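Response regulator (Xanthomonas campestris pv. campestris, PDB 3QYY) probably makes the second messenger cyclic di-GMP through its GGDEF domain, the part described here, which holds cyclic di-GMP and magnesium at its active site. Local coordinates at residues Glu39-Val44 with Gly97-Glu102; Val44-Asp49 with Ala130-Cys135. All blocks are in the same frame, centred on the assembly; numbering follows the deposited sequence.

Overall arrangement
Both contacts are built on strand 44-50, the middle strand of a five-stranded mixed sheet in the order 85-90, 93-98, 44-50, 128-134, 162-165. Contact 1 pairs the start of that strand with the end of 93-98, contact 2 pairs its length with 128-134, and their centres lie about 12 Å apart with V44 in common. Along the chain the segments follow one another as 39-44, 44-49, 97-102 and 130-135, so strand 44-50 receives both later neighbours. F43 O and C135 N, 3.0 Å apart, probably form a hydrogen bond joining the two contacts. The strand thus runs from the aromatic cluster of contact 1 to the magnesium ligand D49 in contact 2.

Contact 1: Glu39-Val44 with Gly97-Glu102; sequences EGWPFV and GVHASE
H99 has its CG beside the backbone N and anti to the carbonyl carbon (chi1 -80°), and F43 has its CG anti to its own N; the two rings meet with F43 CD2 over one face of the imidazole, 3.4 Å from H99 NE2. W41 CE2 lies over the opposite face, toward its rim, and W41 NE1 is 3.1 Å from H99 CD2. Both pairs meet obliquely, the H99 plane at 58° to the W41 five-membered ring and 37° to the F43 ring. W41, F43 and H99 form an aromatic cluster against helix 22-38 (S32, A35), where the loop after that helix enters strand 44-50. P42 O comes in at the imidazole edge and takes a CA-H...O contact from H99 CA at 3.1 Å.

V44 and V98 form an antiparallel hydrogen-bonded pair, in which V44 N donates to V98 O at 2.9 Å and V98 N to V44 O. Beyond it the chain turns away through an inverse gamma turn centred on H99, and V44 CG2 packs against E102 CA at the start of helix 102-116. P42 CB sits 3.4 Å from A100 O, a buried carbonyl without a polar partner. H99 ND1 bonds to Q83 O and the H99 backbone N to D84. Because ND1 faces a carbonyl, it probably carries a proton, and its bond to Q83 O would fix the ring's rotation between W41 and F43.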
# COMPACT_ATOMS: atom_id res chain seq x y z
N GLU B 39 -13.72 -8.52 30.21
CA GLU B 39 -13.10 -7.92 31.39
C GLU B 39 -13.62 -6.51 31.62
O GLU B 39 -13.60 -6.00 32.74
CB GLU B 39 -11.58 -7.91 31.25
CG GLU B 39 -10.96 -9.29 31.16
CD GLU B 39 -11.24 -10.14 32.39
OE1 GLU B 39 -10.87 -11.33 32.39
OE2 GLU B 39 -11.83 -9.61 33.36
N GLY B 40 -14.09 -5.88 30.55
CA GLY B 40 -14.64 -4.54 30.67
C GLY B 40 -13.70 -3.35 30.56
O GLY B 40 -14.15 -2.22 30.73
N TRP B 41 -12.42 -3.56 30.28
CA TRP B 41 -11.54 -2.40 30.17
C TRP B 41 -11.65 -1.74 28.80
O TRP B 41 -12.09 -2.35 27.83
CB TRP B 41 -10.09 -2.75 30.50
CG TRP B 41 -9.48 -3.89 29.76
CD1 TRP B 41 -9.63 -4.19 28.44
CD2 TRP B 41 -8.53 -4.83 30.28
NE1 TRP B 41 -8.82 -5.25 28.10
CE2 TRP B 41 -8.14 -5.67 29.21
CE3 TRP B 41 -7.97 -5.05 31.55
CZ2 TRP B 41 -7.21 -6.70 29.37
CZ3 TRP B 41 -7.05 -6.08 31.70
CH2 TRP B 41 -6.67 -6.89 30.62
N PRO B 42 -11.25 -0.46 28.72
CA PRO B 42 -11.31 0.30 27.47
C PRO B 42 -10.28 -0.15 26.43
O PRO B 42 -9.21 -0.64 26.78
CB PRO B 42 -11.06 1.72 27.93
CG PRO B 42 -10.05 1.52 29.01
CD PRO B 42 -10.65 0.36 29.79
N PHE B 43 -10.63 0.01 25.16
CA PHE B 43 -9.71 -0.34 24.09
C PHE B 43 -9.91 0.56 22.89
O PHE B 43 -11.03 0.79 22.43
CB PHE B 43 -9.89 -1.80 23.65
CG PHE B 43 -8.93 -2.22 22.57
CD1 PHE B 43 -9.39 -2.63 21.33
CD2 PHE B 43 -7.55 -2.15 22.79
CE1 PHE B 43 -8.49 -2.96 20.31
CE2 PHE B 43 -6.65 -2.48 21.78
CZ PHE B 43 -7.12 -2.89 20.53
N VAL B 44 -8.80 1.10 22.39
CA VAL B 44 -8.81 1.97 21.24
C VAL B 44 -7.86 1.38 20.20
O VAL B 44 -6.72 1.04 20.52
CB VAL B 44 -8.33 3.39 21.60
CG1 VAL B 44 -8.47 4.31 20.40
CG2 VAL B 44 -9.15 3.92 22.79
N GLY B 97 -2.74 -0.94 19.45
CA GLY B 97 -3.85 -1.19 20.34
C GLY B 97 -3.53 -0.58 21.70
O GLY B 97 -2.49 -0.87 22.28
N VAL B 98 -4.42 0.27 22.19
CA VAL B 98 -4.21 0.93 23.48
C VAL B 98 -5.38 0.68 24.42
O VAL B 98 -6.51 1.05 24.12
CB VAL B 98 -4.04 2.45 23.32
CG1 VAL B 98 -3.84 3.10 24.69
CG2 VAL B 98 -2.86 2.76 22.40
N HIS B 99 -5.10 0.03 25.55
CA HIS B 99 -6.14 -0.23 26.53
C HIS B 99 -6.19 0.91 27.54
O HIS B 99 -5.68 0.80 28.66
CB HIS B 99 -5.90 -1.56 27.25
CG HIS B 99 -6.33 -2.75 26.45
ND1 HIS B 99 -5.43 -3.60 25.83
CD2 HIS B 99 -7.56 -3.22 26.15
CE1 HIS B 99 -6.10 -4.55 25.19
NE2 HIS B 99 -7.39 -4.34 25.36
N ALA B 100 -6.83 2.00 27.12
CA ALA B 100 -7.00 3.19 27.93
C ALA B 100 -8.18 3.95 27.35
O ALA B 100 -8.71 3.57 26.31
CB ALA B 100 -5.75 4.05 27.86
N SER B 101 -8.61 5.02 28.01
CA SER B 101 -9.73 5.81 27.51
C SER B 101 -9.31 6.48 26.20
O SER B 101 -8.12 6.72 25.98
CB SER B 101 -10.13 6.88 28.53
OG SER B 101 -9.10 7.84 28.68
N GLU B 102 -10.28 6.79 25.35
CA GLU B 102 -9.97 7.41 24.07
C GLU B 102 -9.14 8.69 24.19
O GLU B 102 -8.18 8.88 23.45
CB GLU B 102 -11.26 7.71 23.30
CG GLU B 102 -11.01 8.26 21.89
CD GLU B 102 -12.28 8.50 21.11
OE1 GLU B 102 -12.18 8.87 19.92
OE2 GLU B 102 -13.38 8.32 21.68

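Contact 2: Val44-Asp49 with Ala130-Cys135; sequences VLFVLD and AGSAVC. With MG (magnesium ion), chain I.
Four backbone hydrogen bonds join L45 with A133 and V47 with G131, two antiparallel hydrogen-bonded pairs on strands whose axes approach to 4.7 Å at 164°. The shortest runs from V47 N to G131 O, at 2.9 Å. In the non-hydrogen-bonded pair between them, F46 with S132, CA-H...O contacts add to the ladder: F46 CA and S132 CA lie 3.3 Å from G131 O and L45 O respectively.

Side-chain packing is divided by the sheet. On the face of V44, F46 and L48, the F46 ring has CG beside the backbone N (chi1 -62°), and both CD2 and CE2 lie 3.6 Å from S132 CB, meeting it obliquely. At the end of this face V44 CG2 and V134 CG1 touch at 4.3 Å, and helix 102-116 covers V44, F46 and L48. The other face carries L45, V47 and A133; helix 141-157 packs on V47 and A133.

Metal coordination lies near the C-terminal end of strand 44-50. D49 CG is anti to the backbone N (chi1 -176°), and OD2 binds the magnesium ion at 2.0 Å. D49 OD1 instead accepts a hydrogen bond, 2.7 Å long, from a water that is itself a metal ligand, and forms a salt bridge with K156. Three waters and D92 also coordinate the ion, and cyclic di-GMP touches D49. The two carboxylate oxygens therefore divide their work, OD2 ligating the metal directly while OD1 holds a coordinated water, which would orient it.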
# COMPACT_ATOMS: atom_id res chain seq x y z
N VAL B 44 -8.80 1.10 22.39
CA VAL B 44 -8.81 1.97 21.24
C VAL B 44 -7.86 1.38 20.20
O VAL B 44 -6.72 1.04 20.52
CB VAL B 44 -8.33 3.39 21.60
CG1 VAL B 44 -8.47 4.31 20.40
CG2 VAL B 44 -9.15 3.92 22.79
N LEU B 45 -8.34 1.24 18.97
CA LEU B 45 -7.52 0.69 17.89
C LEU B 45 -7.14 1.79 16.91
O LEU B 45 -8.00 2.58 16.50
CB LEU B 45 -8.28 -0.40 17.14
CG LEU B 45 -7.57 -0.99 15.91
CD1 LEU B 45 -6.35 -1.80 16.36
CD2 LEU B 45 -8.53 -1.86 15.11
N PHE B 46 -5.86 1.85 16.55
CA PHE B 46 -5.37 2.83 15.59
C PHE B 46 -4.79 2.13 14.37
O PHE B 46 -4.12 1.11 14.50
CB PHE B 46 -4.25 3.70 16.18
CG PHE B 46 -4.65 4.51 17.37
CD1 PHE B 46 -4.57 3.99 18.66
CD2 PHE B 46 -5.09 5.82 17.21
CE1 PHE B 46 -4.92 4.76 19.77
CE2 PHE B 46 -5.44 6.61 18.31
CZ PHE B 46 -5.35 6.07 19.59
N VAL B 47 -5.05 2.69 13.19
CA VAL B 47 -4.49 2.16 11.95
C VAL B 47 -3.64 3.30 11.43
O VAL B 47 -4.14 4.42 11.24
CB VAL B 47 -5.59 1.81 10.92
CG1 VAL B 47 -4.94 1.56 9.54
CG2 VAL B 47 -6.33 0.56 11.36
N LEU B 48 -2.35 3.04 11.20
CA LEU B 48 -1.43 4.06 10.72
C LEU B 48 -0.78 3.69 9.39
O LEU B 48 -0.46 2.53 9.15
CB LEU B 48 -0.32 4.29 11.74
CG LEU B 48 -0.68 4.30 13.23
CD1 LEU B 48 0.57 4.62 14.04
CD2 LEU B 48 -1.75 5.33 13.51
N ASP B 49 -0.58 4.68 8.54
CA ASP B 49 0.06 4.47 7.24
C ASP B 49 1.01 5.64 7.01
O ASP B 49 0.60 6.80 7.08
CB ASP B 49 -0.98 4.41 6.12
CG ASP B 49 -0.36 4.09 4.77
OD1 ASP B 49 -0.79 4.69 3.76
OD2 ASP B 49 0.54 3.22 4.71
N ALA B 130 -3.31 8.70 10.26
CA ALA B 130 -3.86 7.78 11.25
C ALA B 130 -5.38 7.85 11.41
O ALA B 130 -5.99 8.90 11.21
CB ALA B 130 -3.20 8.03 12.60
N GLY B 131 -5.96 6.71 11.77
CA GLY B 131 -7.39 6.61 12.00
C GLY B 131 -7.64 5.81 13.26
O GLY B 131 -6.94 4.82 13.53
N SER B 132 -8.64 6.21 14.04
CA SER B 132 -8.94 5.49 15.28
C SER B 132 -10.40 5.08 15.40
O SER B 132 -11.29 5.64 14.75
CB SER B 132 -8.57 6.36 16.49
OG SER B 132 -9.35 7.54 16.54
N ALA B 133 -10.64 4.07 16.23
CA ALA B 133 -11.98 3.55 16.50
C ALA B 133 -11.97 3.03 17.94
O ALA B 133 -10.98 2.45 18.39
CB ALA B 133 -12.33 2.44 15.53
N VAL B 134 -13.07 3.24 18.66
CA VAL B 134 -13.17 2.79 20.04
C VAL B 134 -14.06 1.56 20.16
O VAL B 134 -15.11 1.47 19.52
CB VAL B 134 -13.72 3.90 20.95
CG1 VAL B 134 -12.79 5.10 20.93
CG2 VAL B 134 -15.11 4.32 20.48
N CYS B 135 -13.64 0.59 20.97
CA CYS B 135 -14.41 -0.62 21.16
C CYS B 135 -15.64 -0.32 22.02
O CYS B 135 -15.55 0.40 23.01
CB CYS B 135 -13.57 -1.71 21.83
SG CYS B 135 -14.35 -3.34 21.85
MG MG I . 1.42 2.42 3.05
O HOH W 1 -0.29 3.02 1.73
O HOH W 2 0.37 0.75 3.54
O HOH W 3 2.32 4.37 2.52